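Local coordinates for protein methylmalonate-semialdehyde dehydrogenase (PDB 4ZZ7) that catalyses the NAD-dependent, acylating oxidation of methylmalonate semialdehyde, as a member of the aldehyde dehydrogenase family, at residues L311-S316 with G364-G369; G277-R282 with N321-V326; V144-T149 with K221-V226; A213-D218 with E233-T238; H255-P260 with V290-A295. All coordinates share one frame; numbering follows the deposited sequence.

Along the chain, interaction 3 opens first: strand 144-148 pairs with strand 220-226, closing a long loop in the NAD-binding sheet. Interaction 4 opens inside that loop and closes beyond it, so the two cross; helices 208-216 and 229-241 lie before and after strand 220-226, and Ile235 packs on Phe225. Interaction 5 follows in a second sheet, its centre about 39 Å from that of interaction 3, pairing strands 254-258 and 286-292. Interaction 2 starts between these strands, from the loop after helix 264-276, and so crosses interaction 5. It crosses interaction 1 as well, and those two touch, tying the loop before helix 329-344 to the chain leading into strand 370-373.

Interaction 1 (L311-S316 with G364-G369); sequences LKVGPS and GFFVGG
Val313 and Phe366 carry this contact between two irregular stretches, 311-316 and 364-369, which run nearly antiparallel without a hydrogen bond between them. Phe366 leaves its backbone toward the other segment, CB leading to a CG that lies anti to the carbonyl carbon (chi1 -79°). Past CG, the CD1 atom meets Val313 CG1 at 3.9 Å as the two side chains slide past each other in opposite directions. Farther out, CE1 approaches Gly314 O at 3.3 Å, the oxygen lying at the ring edge and near its plane. At the tip, CZ reaches the Gly314-Pro315 peptide, 3.7 Å from Pro315 N. A large ring suits this place because its successive atoms can meet a valine methyl, a carbonyl and a proline. The forked Val313 uses its other branch, CG2, on Gly368 CA at 4.0 Å. Leu311 CD1 lies 4.3 Å from Gly369 CA, where glycine fits because a CB would run into that methyl. Val313 also touches Phe323, and Val367 points away from 311-316 and packs on Gln332 and Val335 of helix 329-344. The arrangement is apolar packing of two connecting loops within the aldehyde dehydrogenase fold, one following helix 296-308, the other leading into strand 370-373.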
# COMPACT_ATOMS: atom_id res chain seq x y z
N LEU A 311 33.81 6.27 31.66
CA LEU A 311 33.90 6.73 30.27
C LEU A 311 35.34 6.93 29.90
O LEU A 311 36.14 7.35 30.74
CB LEU A 311 33.19 8.06 30.05
CG LEU A 311 31.67 8.01 30.01
CD1 LEU A 311 31.13 9.42 29.89
CD2 LEU A 311 31.14 7.14 28.88
N LYS A 312 35.66 6.63 28.65
CA LYS A 312 37.01 6.85 28.15
C LYS A 312 36.92 7.80 26.98
O LYS A 312 36.25 7.51 25.99
CB LYS A 312 37.67 5.55 27.72
CG LYS A 312 37.82 4.52 28.82
CD LYS A 312 38.33 3.19 28.27
CE LYS A 312 37.70 1.99 28.97
NZ LYS A 312 38.14 0.69 28.38
N VAL A 313 37.59 8.95 27.10
CA VAL A 313 37.71 9.91 26.01
C VAL A 313 39.13 9.86 25.49
O VAL A 313 40.08 9.86 26.26
CB VAL A 313 37.39 11.34 26.45
CG1 VAL A 313 37.02 12.19 25.24
CG2 VAL A 313 36.22 11.35 27.41
N GLY A 314 39.27 9.81 24.17
CA GLY A 314 40.58 9.76 23.53
C GLY A 314 40.51 9.64 22.02
O GLY A 314 39.43 9.76 21.43
N PRO A 315 41.66 9.42 21.37
CA PRO A 315 41.71 9.32 19.92
C PRO A 315 41.21 7.98 19.38
O PRO A 315 41.26 6.96 20.06
CB PRO A 315 43.19 9.51 19.61
CG PRO A 315 43.90 9.02 20.83
CD PRO A 315 43.00 9.32 21.98
N SER A 316 40.74 8.01 18.14
CA SER A 316 40.23 6.81 17.46
C SER A 316 41.29 5.70 17.32
O SER A 316 40.95 4.55 17.10
CB SER A 316 39.72 7.19 16.08
OG SER A 316 40.79 7.73 15.32
N GLY A 364 44.23 18.27 21.01
CA GLY A 364 43.21 18.33 19.98
C GLY A 364 41.91 18.73 20.64
O GLY A 364 41.92 19.16 21.80
N PHE A 365 40.80 18.56 19.93
CA PHE A 365 39.53 19.23 20.31
C PHE A 365 38.65 18.33 21.21
O PHE A 365 37.51 18.00 20.88
CB PHE A 365 38.79 19.75 19.06
CG PHE A 365 39.71 20.22 17.96
CD1 PHE A 365 40.76 21.07 18.23
CD2 PHE A 365 39.54 19.78 16.67
CE1 PHE A 365 41.62 21.47 17.24
CE2 PHE A 365 40.39 20.20 15.66
CZ PHE A 365 41.44 21.04 15.95
N PHE A 366 39.21 17.99 22.37
CA PHE A 366 38.64 17.01 23.27
C PHE A 366 37.80 17.64 24.37
O PHE A 366 38.25 18.56 25.05
CB PHE A 366 39.75 16.16 23.90
CG PHE A 366 40.25 15.08 22.99
CD1 PHE A 366 39.49 13.94 22.77
CD2 PHE A 366 41.46 15.21 22.32
CE1 PHE A 366 39.92 12.95 21.92
CE2 PHE A 366 41.90 14.22 21.46
CZ PHE A 366 41.12 13.08 21.25
N VAL A 367 36.58 17.13 24.53
CA VAL A 367 35.71 17.49 25.65
C VAL A 367 35.21 16.21 26.31
O VAL A 367 34.76 15.27 25.65
CB VAL A 367 34.48 18.32 25.21
CG1 VAL A 367 33.60 18.66 26.41
CG2 VAL A 367 34.92 19.60 24.49
N GLY A 368 35.28 16.17 27.63
CA GLY A 368 34.92 14.98 28.36
C GLY A 368 33.44 14.97 28.65
O GLY A 368 32.80 16.01 28.62
N GLY A 369 32.91 13.81 28.96
CA GLY A 369 31.49 13.67 29.24
C GLY A 369 31.11 14.45 30.48
O GLY A 369 31.65 14.20 31.55

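Interaction 2 (G277-R282 with N321-V326); sequences GSSGER and NDFGPV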
# COMPACT_ATOMS: atom_id res chain seq x y z
N GLY A 277 27.60 9.35 23.21
CA GLY A 277 27.99 8.68 21.98
C GLY A 277 28.28 9.69 20.90
O GLY A 277 27.73 10.80 20.91
N SER A 278 29.19 9.33 20.01
CA SER A 278 29.70 10.25 18.98
C SER A 278 29.92 11.66 19.57
O SER A 278 29.65 12.67 18.90
CB SER A 278 28.78 10.27 17.74
OG SER A 278 28.71 8.99 17.11
N SER A 279 30.42 11.70 20.81
CA SER A 279 30.76 12.93 21.53
C SER A 279 29.59 13.92 21.58
O SER A 279 29.81 15.13 21.53
CB SER A 279 31.99 13.59 20.90
OG SER A 279 32.96 12.61 20.56
N GLY A 280 28.36 13.39 21.65
CA GLY A 280 27.13 14.19 21.59
C GLY A 280 26.82 14.93 20.28
O GLY A 280 25.85 15.68 20.22
N GLU A 281 27.63 14.71 19.24
CA GLU A 281 27.56 15.47 17.98
C GLU A 281 26.65 14.73 17.03
O GLU A 281 27.10 14.17 16.04
CB GLU A 281 28.95 15.59 17.34
CG GLU A 281 29.99 16.43 18.06
CD GLU A 281 31.32 16.41 17.32
OE1 GLU A 281 31.78 15.31 16.99
OE2 GLU A 281 31.89 17.49 17.04
N ARG A 282 25.38 14.74 17.37
CA ARG A 282 24.38 13.85 16.78
C ARG A 282 23.05 14.59 16.90
O ARG A 282 22.72 15.14 17.96
CB ARG A 282 24.38 12.47 17.51
CG ARG A 282 23.69 11.30 16.80
CD ARG A 282 24.32 9.92 17.03
NE ARG A 282 24.17 9.40 18.39
CZ ARG A 282 24.88 8.40 18.93
NH1 ARG A 282 25.83 7.75 18.25
NH2 ARG A 282 24.65 8.05 20.20
N ASN A 321 38.03 3.37 23.54
CA ASN A 321 37.50 4.69 23.90
C ASN A 321 36.00 4.76 23.62
O ASN A 321 35.53 4.28 22.60
CB ASN A 321 38.21 5.81 23.14
CG ASN A 321 39.56 6.14 23.72
OD1 ASN A 321 39.71 6.24 24.94
ND2 ASN A 321 40.54 6.35 22.86
N ASP A 322 35.25 5.37 24.54
CA ASP A 322 33.81 5.55 24.36
C ASP A 322 33.50 6.60 23.27
O ASP A 322 32.64 6.38 22.41
CB ASP A 322 33.14 5.89 25.68
CG ASP A 322 33.00 4.68 26.57
OD1 ASP A 322 32.13 3.85 26.27
OD2 ASP A 322 33.77 4.54 27.55
N PHE A 323 34.22 7.72 23.29
CA PHE A 323 34.04 8.70 22.23
C PHE A 323 35.28 9.51 21.94
O PHE A 323 36.24 9.49 22.70
CB PHE A 323 32.81 9.58 22.50
CG PHE A 323 32.78 10.24 23.84
CD1 PHE A 323 32.16 9.63 24.91
CD2 PHE A 323 33.35 11.48 24.01
CE1 PHE A 323 32.13 10.25 26.15
CE2 PHE A 323 33.31 12.11 25.24
CZ PHE A 323 32.70 11.50 26.30
N GLY A 324 35.25 10.21 20.81
CA GLY A 324 36.40 10.95 20.30
C GLY A 324 36.36 12.44 20.56
O GLY A 324 35.62 12.93 21.42
N PRO A 325 37.15 13.19 19.81
CA PRO A 325 37.12 14.61 20.00
C PRO A 325 35.94 15.24 19.32
O PRO A 325 35.22 14.62 18.53
CB PRO A 325 38.41 15.08 19.34
CG PRO A 325 38.67 14.09 18.24
CD PRO A 325 38.01 12.80 18.67
N VAL A 326 35.77 16.50 19.62
CA VAL A 326 34.84 17.33 18.92
C VAL A 326 35.48 17.73 17.59
O VAL A 326 36.67 17.57 17.37
CB VAL A 326 34.41 18.47 19.85
CG1 VAL A 326 34.74 19.85 19.27
CG2 VAL A 326 32.95 18.27 20.26
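Ser279 and Phe323 face each other at the closest approach of the two backbones, their CA atoms 5.4 Å apart. The Phe323 side chain points toward segment 277-282, and its first torsion sets CG between the backbone N and the carbonyl carbon (chi1 54°), 4.1 Å from Ser279 OG. The ring atom CD2 lies 3.7 Å from Ser279 OG, which stands oblique to the ring. The hydroxyl itself turns to the main chain: Ser279 OG donates to Gly324 O at 2.8 Å. The oxygen is approached from above the carbonyl plane, 62° out of it. A small serine suits this place, since its CB can rest near the aromatic ring while its OG satisfies a buried carbonyl.

Glu281 and Val326 make the second pairing and cross at about a right angle. The glutamate chain is extended beyond CG, which carries the carboxylate across to the valine, where OE2 lies 3.5 Å from Val326 CG2. OE2 accepts a hydrogen bond from the backbone N of Ile327, just past the segment, while Glu281 also touches Phe151, an NAD-binding residue, and His331 of helix 329-344.

Chemically, two buried polar groups lie against apolar neighbours: the hydroxyl finds a carbonyl across the contact, while the carboxylate takes the amide of Ile327, just beyond it. The loop after helix 264-276 is thereby fixed to the loop before helix 329-344, close to the cofactor site.

Interaction 3 (V144-T149 with K221-V226); sequences VVAGIT and KAVSFV. With NAD (nicotinamide-adenine-dinucleotide), chain M.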
# COMPACT_ATOMS: atom_id res chain seq x y z
N VAL A 144 18.18 15.95 -12.24
CA VAL A 144 19.39 16.12 -11.44
C VAL A 144 18.95 16.56 -10.07
O VAL A 144 18.17 17.50 -9.92
CB VAL A 144 20.41 17.14 -12.00
CG1 VAL A 144 21.64 17.20 -11.11
CG2 VAL A 144 20.85 16.78 -13.41
N VAL A 145 19.49 15.86 -9.08
CA VAL A 145 19.12 16.04 -7.69
C VAL A 145 20.36 16.36 -6.91
O VAL A 145 21.40 15.75 -7.13
CB VAL A 145 18.52 14.77 -7.11
CG1 VAL A 145 18.22 14.95 -5.62
CG2 VAL A 145 17.23 14.44 -7.84
N ALA A 146 20.22 17.31 -5.98
CA ALA A 146 21.36 17.82 -5.23
C ALA A 146 21.20 17.46 -3.77
O ALA A 146 20.09 17.56 -3.22
CB ALA A 146 21.47 19.32 -5.40
N GLY A 147 22.30 17.05 -3.15
CA GLY A 147 22.31 16.65 -1.74
C GLY A 147 23.37 17.41 -0.97
O GLY A 147 24.48 17.55 -1.46
N ILE A 148 23.02 17.89 0.22
CA ILE A 148 23.93 18.69 1.02
C ILE A 148 23.92 18.17 2.43
O ILE A 148 22.85 18.14 3.05
CB ILE A 148 23.53 20.16 1.02
CG1 ILE A 148 23.56 20.69 -0.40
CG2 ILE A 148 24.47 20.97 1.91
CD1 ILE A 148 22.85 21.99 -0.57
N THR A 149 25.10 17.79 2.94
CA THR A 149 25.19 16.95 4.12
C THR A 149 26.09 17.54 5.19
O THR A 149 26.93 18.38 4.91
CB THR A 149 25.65 15.52 3.77
OG1 THR A 149 27.05 15.49 3.43
CG2 THR A 149 24.83 14.98 2.64
N LYS A 221 16.59 19.98 -9.92
CA LYS A 221 15.17 19.89 -9.71
C LYS A 221 14.74 19.56 -8.29
O LYS A 221 13.55 19.64 -7.99
CB LYS A 221 14.60 18.85 -10.66
CG LYS A 221 14.05 19.43 -11.95
CD LYS A 221 15.12 19.73 -12.97
CE LYS A 221 14.80 20.99 -13.77
NZ LYS A 221 13.60 20.90 -14.64
N ALA A 222 15.65 19.14 -7.41
CA ALA A 222 15.31 18.86 -6.02
C ALA A 222 16.52 18.94 -5.12
O ALA A 222 17.61 18.55 -5.51
CB ALA A 222 14.67 17.48 -5.89
N VAL A 223 16.31 19.42 -3.91
CA VAL A 223 17.41 19.59 -2.96
C VAL A 223 17.12 18.94 -1.60
O VAL A 223 16.18 19.34 -0.91
CB VAL A 223 17.73 21.08 -2.77
CG1 VAL A 223 18.89 21.27 -1.80
CG2 VAL A 223 18.01 21.74 -4.12
N SER A 224 17.95 17.96 -1.22
CA SER A 224 17.92 17.34 0.13
C SER A 224 19.03 17.92 1.02
O SER A 224 20.22 17.67 0.79
CB SER A 224 18.12 15.82 0.04
OG SER A 224 16.98 15.16 -0.49
N PHE A 225 18.63 18.69 2.04
CA PHE A 225 19.58 19.27 2.99
C PHE A 225 19.40 18.65 4.33
O PHE A 225 18.28 18.45 4.76
CB PHE A 225 19.41 20.79 3.17
CG PHE A 225 20.35 21.38 4.20
CD1 PHE A 225 21.64 21.66 3.89
CD2 PHE A 225 19.92 21.63 5.50
CE1 PHE A 225 22.51 22.18 4.84
CE2 PHE A 225 20.77 22.15 6.46
CZ PHE A 225 22.07 22.42 6.12
N VAL A 226 20.54 18.36 4.97
CA VAL A 226 20.60 17.92 6.37
C VAL A 226 21.68 18.77 7.04
O VAL A 226 22.79 18.87 6.54
CB VAL A 226 20.94 16.41 6.49
CG1 VAL A 226 21.16 15.99 7.93
CG2 VAL A 226 19.80 15.59 5.91
PA NAD M . 25.62 23.12 8.87
O1A NAD M . 26.79 24.09 8.95
O2A NAD M . 24.21 23.53 9.28
O5B NAD M . 25.48 22.62 7.33
C5B NAD M . 26.19 21.49 6.79
C4B NAD M . 26.34 21.60 5.27
O4B NAD M . 25.85 22.86 4.81
C3B NAD M . 27.78 21.50 4.79
O3B NAD M . 27.80 20.66 3.63
C2B NAD M . 28.20 22.94 4.51
O2B NAD M . 29.08 23.19 3.41
C1B NAD M . 26.89 23.65 4.22
N9A NAD M . 26.87 25.05 4.73
C8A NAD M . 27.38 25.48 5.92
N7A NAD M . 27.16 26.81 6.08
C5A NAD M . 26.50 27.25 4.98
C6A NAD M . 25.98 28.56 4.50
N6A NAD M . 26.13 29.66 5.26
N1A NAD M . 25.36 28.60 3.29
C2A NAD M . 25.21 27.49 2.51
N3A NAD M . 25.65 26.26 2.88
C4A NAD M . 26.30 26.09 4.07
O3 NAD M . 26.00 21.75 9.69
PN NAD M . 27.45 21.25 10.27
O1N NAD M . 28.38 20.81 9.13
O2N NAD M . 28.01 22.15 11.38
O5D NAD M . 26.85 19.94 10.98
C5D NAD M . 26.18 20.05 12.24
C4D NAD M . 24.64 20.15 12.16
O4D NAD M . 23.97 18.99 11.62
C3D NAD M . 24.04 20.33 13.57
O3D NAD M . 23.64 21.69 13.78
C2D NAD M . 22.86 19.36 13.68
O2D NAD M . 21.69 19.99 14.22
C1D NAD M . 22.68 18.90 12.25
N1N NAD M . 22.11 17.57 12.08
C2N NAD M . 20.80 17.50 11.79
C3N NAD M . 20.18 16.27 11.60
C7N NAD M . 18.71 16.13 11.31
O7N NAD M . 17.82 16.64 12.00
N7N NAD M . 18.39 15.38 10.26
C4N NAD M . 20.95 15.11 11.68
C5N NAD M . 22.30 15.19 11.97
C6N NAD M . 22.87 16.45 12.17
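Val144 starts the pairing by accepting a hydrogen bond at its O from Lys221 N, 2.9 Å long and nearly straight. Next, Val145 turns to the same sheet face as Ala222, and its CG1 lies 4.4 Å from Ala222 CB; Tyr474 also packs on this valine. Ala146 bonds strand 220-226 twice, its N to Ala222 O and its O to Ser224 N. On the other face its CB lies 4.4 Å from Val223 CG2, a small residue fitting beside the valine.

The strands are parallel, 13° apart, and lie in the middle of the Rossmann-like NAD-binding sheet, flanked by strands 171-175 and 245-249. Gly147 brings its CA to 3.4 Å from Ser224 O in a CA-H...O contact. Ser224 OG is held by Gln247 and Tyr474.

Ile148 continues with two backbone bonds, N to Ser224 O and O to Val226 N. Its branched side chain suits a crowded core: CD1 meets Val223 CG1 at 4.2 Å, while CG2, anti to the backbone N, touches Phe225 CD1 at 3.5 Å at the ring edge. That edge is shared with the cofactor, for NAD O4B lies 3.4 Å from Phe225 CE1. Thr149 leaves the strand, and its backbone O accepts a hydrogen bond from the adenosine ribose hydroxyl, NAD O3B, at 2.8 Å. On the neighbouring strand Val226, next to Thr149, brings CG1 near the carboxamide nitrogen N7N of the nicotinamide.

Interaction 4 (A213-D218 with E233-T238); sequences ALLHDD and EYIYRT
Leu215 and Thr238 meet where helix 208-216 comes beside helix 229-241, and between segments 213-218 and 233-238 the contacts are apolar. Leu215 points toward the other helix and spreads its two methyls over three residues. CD1 lies 3.8 Å from Thr238 CG2 and 4.0 Å from Ile235 CD1, with Tyr234 CE2 a little farther off; CD2 reaches Ile235 CG2. Leu215 crosses both Ile235 and Thr238 at about a right angle, a fit that a forked tip suits well. At the solvent-exposed end of the patch, His216 brings CE1 to 3.6 Å from Thr238 CG2, while its ND1 is hydrogen-bonded to Asp212 O.

Within segment 233-238 several polar interactions are local to the helix. Thr238 OG1 donates to Tyr234 O at 2.7 Å, one turn back, approaching from above the carbonyl plane; the same oxygen also takes the helical bond from Thr238 N. Threonine is apt here: with OG1 anti to the carbonyl carbon (chi1 -52°), the hydroxyl serves its own helix while CG2 faces the neighbour. OG1 also sits 3.3 Å above the plane of the Tyr234 ring, over its centre. One residue earlier on each side, Arg237 NH2 and Glu233 OE2 form a salt bridge at 2.9 Å.

Polar links between the helices come from earlier on helix 208-216: the NAD-binding Lys208 makes a cation-pi contact with the Tyr234 ring, and Asp212 is hydrogen-bonded to Tyr234 OH. Leu215 and Ile235 both rest on Val223 of strand 220-226. This is the layer of helices packed on one face of the parallel sheet in an NAD-binding Rossmann-like domain, here beside the cofactor.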
# COMPACT_ATOMS: atom_id res chain seq x y z
N ALA A 213 25.49 27.52 -5.96
CA ALA A 213 25.50 27.13 -7.38
C ALA A 213 24.41 26.11 -7.64
O ALA A 213 23.63 26.27 -8.58
CB ALA A 213 26.85 26.57 -7.81
N LEU A 214 24.36 25.08 -6.81
CA LEU A 214 23.31 24.07 -6.89
C LEU A 214 21.87 24.68 -6.82
O LEU A 214 20.99 24.42 -7.69
CB LEU A 214 23.49 23.03 -5.78
CG LEU A 214 24.77 22.21 -5.81
CD1 LEU A 214 24.97 21.49 -4.48
CD2 LEU A 214 24.76 21.22 -6.96
N LEU A 215 21.65 25.52 -5.80
CA LEU A 215 20.34 26.14 -5.58
C LEU A 215 19.85 27.01 -6.76
O LEU A 215 18.65 27.07 -7.06
CB LEU A 215 20.37 26.97 -4.30
CG LEU A 215 20.65 26.18 -3.02
CD1 LEU A 215 20.88 27.11 -1.84
CD2 LEU A 215 19.52 25.22 -2.71
N HIS A 216 20.79 27.66 -7.44
CA HIS A 216 20.44 28.63 -8.48
C HIS A 216 20.49 28.08 -9.91
O HIS A 216 19.92 28.69 -10.81
CB HIS A 216 21.33 29.86 -8.31
CG HIS A 216 21.01 30.66 -7.09
ND1 HIS A 216 21.43 30.31 -5.83
CD2 HIS A 216 20.28 31.79 -6.94
CE1 HIS A 216 21.00 31.20 -4.96
NE2 HIS A 216 20.29 32.11 -5.60
N ASP A 217 21.13 26.93 -10.12
CA ASP A 217 21.11 26.27 -11.43
C ASP A 217 19.74 25.63 -11.72
O ASP A 217 19.27 24.79 -10.99
CB ASP A 217 22.19 25.20 -11.51
CG ASP A 217 22.44 24.71 -12.92
OD1 ASP A 217 21.53 24.10 -13.54
OD2 ASP A 217 23.56 24.93 -13.41
N ASP A 218 19.15 26.00 -12.84
CA ASP A 218 17.79 25.57 -13.18
C ASP A 218 17.67 24.08 -13.46
O ASP A 218 16.56 23.53 -13.35
CB ASP A 218 17.26 26.39 -14.37
CG ASP A 218 17.07 27.86 -14.03
OD1 ASP A 218 17.43 28.28 -12.89
OD2 ASP A 218 16.58 28.62 -14.90
N GLU A 233 16.91 26.48 7.08
CA GLU A 233 15.96 27.55 6.76
C GLU A 233 16.38 28.34 5.54
O GLU A 233 15.55 28.67 4.71
CB GLU A 233 15.81 28.51 7.92
CG GLU A 233 14.57 29.38 7.85
CD GLU A 233 14.53 30.43 8.95
OE1 GLU A 233 15.54 30.64 9.67
OE2 GLU A 233 13.48 31.08 9.11
N TYR A 234 17.68 28.65 5.46
CA TYR A 234 18.24 29.36 4.32
C TYR A 234 18.04 28.53 3.06
O TYR A 234 17.50 29.02 2.06
CB TYR A 234 19.73 29.70 4.55
CG TYR A 234 20.40 30.16 3.29
CD1 TYR A 234 20.29 31.46 2.87
CD2 TYR A 234 21.10 29.27 2.49
CE1 TYR A 234 20.87 31.88 1.67
CE2 TYR A 234 21.69 29.67 1.30
CZ TYR A 234 21.56 30.99 0.89
OH TYR A 234 22.13 31.43 -0.31
N ILE A 235 18.47 27.27 3.13
CA ILE A 235 18.41 26.34 1.97
C ILE A 235 16.98 26.15 1.51
O ILE A 235 16.72 26.22 0.32
CB ILE A 235 18.97 24.93 2.28
CG1 ILE A 235 20.43 24.97 2.70
CG2 ILE A 235 18.80 24.02 1.07
CD1 ILE A 235 21.44 25.17 1.59
N TYR A 236 16.07 25.88 2.45
CA TYR A 236 14.63 25.76 2.15
C TYR A 236 14.04 27.02 1.49
O TYR A 236 13.29 26.94 0.49
CB TYR A 236 13.82 25.43 3.41
CG TYR A 236 12.41 24.94 3.11
CD1 TYR A 236 12.21 23.67 2.55
CD2 TYR A 236 11.29 25.73 3.36
CE1 TYR A 236 10.93 23.21 2.26
CE2 TYR A 236 10.00 25.27 3.07
CZ TYR A 236 9.83 24.01 2.52
OH TYR A 236 8.57 23.52 2.20
N ARG A 237 14.39 28.19 2.04
CA ARG A 237 13.88 29.45 1.53
C ARG A 237 14.36 29.67 0.13
O ARG A 237 13.56 29.88 -0.78
CB ARG A 237 14.29 30.61 2.43
CG ARG A 237 13.56 31.90 2.07
CD ARG A 237 13.89 33.08 2.98
NE ARG A 237 13.62 32.77 4.38
CZ ARG A 237 14.53 32.56 5.32
NH1 ARG A 237 15.86 32.64 5.08
NH2 ARG A 237 14.11 32.28 6.55
N THR A 238 15.68 29.56 -0.04
CA THR A 238 16.33 29.83 -1.32
C THR A 238 15.81 28.91 -2.41
O THR A 238 15.41 29.35 -3.49
CB THR A 238 17.87 29.67 -1.21
OG1 THR A 238 18.37 30.46 -0.11
CG2 THR A 238 18.57 30.09 -2.50

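Interaction 5 (H255-P260 with V290-A295); sequences HAIVMP and VAVGDA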
# COMPACT_ATOMS: atom_id res chain seq x y z
N HIS A 255 14.68 15.41 24.42
CA HIS A 255 14.35 15.22 25.83
C HIS A 255 13.91 13.79 26.11
O HIS A 255 13.23 13.19 25.30
CB HIS A 255 13.18 16.13 26.24
CG HIS A 255 13.51 17.59 26.30
ND1 HIS A 255 14.08 18.28 25.25
CD2 HIS A 255 13.29 18.51 27.27
CE1 HIS A 255 14.22 19.55 25.59
NE2 HIS A 255 13.75 19.72 26.81
N ALA A 256 14.28 13.27 27.29
CA ALA A 256 13.79 11.98 27.78
C ALA A 256 13.11 12.17 29.14
O ALA A 256 13.73 12.67 30.08
CB ALA A 256 14.93 10.99 27.91
N ILE A 257 11.85 11.77 29.23
CA ILE A 257 11.11 11.82 30.47
C ILE A 257 11.40 10.54 31.22
O ILE A 257 11.08 9.46 30.73
CB ILE A 257 9.60 11.92 30.20
CG1 ILE A 257 9.31 13.19 29.40
CG2 ILE A 257 8.79 11.90 31.50
CD1 ILE A 257 7.87 13.33 28.97
N VAL A 258 12.02 10.67 32.39
CA VAL A 258 12.26 9.53 33.29
C VAL A 258 11.13 9.51 34.34
O VAL A 258 11.10 10.33 35.25
CB VAL A 258 13.64 9.61 33.96
CG1 VAL A 258 13.90 8.36 34.77
CG2 VAL A 258 14.73 9.79 32.91
N MET A 259 10.19 8.59 34.16
CA MET A 259 9.06 8.44 35.06
C MET A 259 9.51 7.70 36.31
O MET A 259 10.55 7.02 36.30
CB MET A 259 7.94 7.65 34.40
CG MET A 259 7.31 8.30 33.17
SD MET A 259 6.29 9.76 33.48
CE MET A 259 4.89 9.08 34.35
N PRO A 260 8.72 7.81 37.39
CA PRO A 260 9.03 7.05 38.61
C PRO A 260 9.17 5.55 38.36
O PRO A 260 10.17 4.98 38.76
CB PRO A 260 7.84 7.36 39.52
CG PRO A 260 7.39 8.73 39.08
CD PRO A 260 7.61 8.76 37.59
N VAL A 290 14.45 14.74 31.52
CA VAL A 290 13.45 15.42 32.34
C VAL A 290 12.96 14.48 33.44
O VAL A 290 12.10 13.63 33.21
CB VAL A 290 12.28 15.92 31.47
CG1 VAL A 290 11.33 16.78 32.29
CG2 VAL A 290 12.81 16.71 30.29
N ALA A 291 13.51 14.64 34.64
CA ALA A 291 13.17 13.77 35.76
C ALA A 291 11.88 14.26 36.41
O ALA A 291 11.82 15.37 36.91
CB ALA A 291 14.30 13.74 36.76
N VAL A 292 10.85 13.44 36.39
CA VAL A 292 9.56 13.80 36.99
C VAL A 292 9.55 13.32 38.45
O VAL A 292 9.45 12.12 38.74
CB VAL A 292 8.32 13.35 36.14
CG1 VAL A 292 8.54 12.02 35.46
CG2 VAL A 292 7.04 13.31 36.96
N GLY A 293 9.66 14.29 39.36
CA GLY A 293 9.86 14.03 40.78
C GLY A 293 11.33 13.92 41.10
O GLY A 293 12.17 13.89 40.18
N ASP A 294 11.66 13.84 42.39
CA ASP A 294 13.05 13.66 42.79
C ASP A 294 13.22 13.19 44.22
O ASP A 294 13.46 14.04 45.09
CB ASP A 294 13.84 14.98 42.56
CG ASP A 294 13.12 16.25 43.09
OD1 ASP A 294 12.15 16.15 43.85
OD2 ASP A 294 13.55 17.37 42.74
N ALA A 295 13.13 11.90 44.54
CA ALA A 295 12.75 10.76 43.69
C ALA A 295 13.69 10.54 42.51
O ALA A 295 14.90 10.49 42.68
CB ALA A 295 11.28 10.84 43.30
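Val292 CG1 is the bump of this contact, and the bend where strand 254-258 ends is the hollow that receives it. The methyl stands between its own backbone N and carbonyl carbon (chi1 36°), which aims it at the turn. There it is ringed by Ile257 CG2 at 4.0 Å, Met259 SD at 3.8 Å and Pro260 CD at 4.0 Å. The thioether comes round to this methyl because the Met259 chain is bent, and the puckered Pro260 ring crosses the valine at about a right angle. Beta-branched valine suits the place because one methyl, CG1, can enter the bend while the backbone stays in the strand.

Strands 254-258 and 286-292 run parallel and are joined through helix 264-276, forming a beta-alpha-beta unit of the second sheet in this aldehyde dehydrogenase. Val290 is gripped from both ends by the backbone: its N donates to Ala256 O, and its O accepts from Val258 N at 3.1 Å. A weak bond follows from Val292 N to Val258 O.

At the start of the pairing a second bump appears, Val290 CG2, which meets the edge of the His255 ring 3.5 Å from CD2. The imidazole is held by hydrogen bonds from ND1 to Lys253 O and between NE2 and Tyr382 OH, while Ala402 of helix 399-408 packs on Ile257 and Val290.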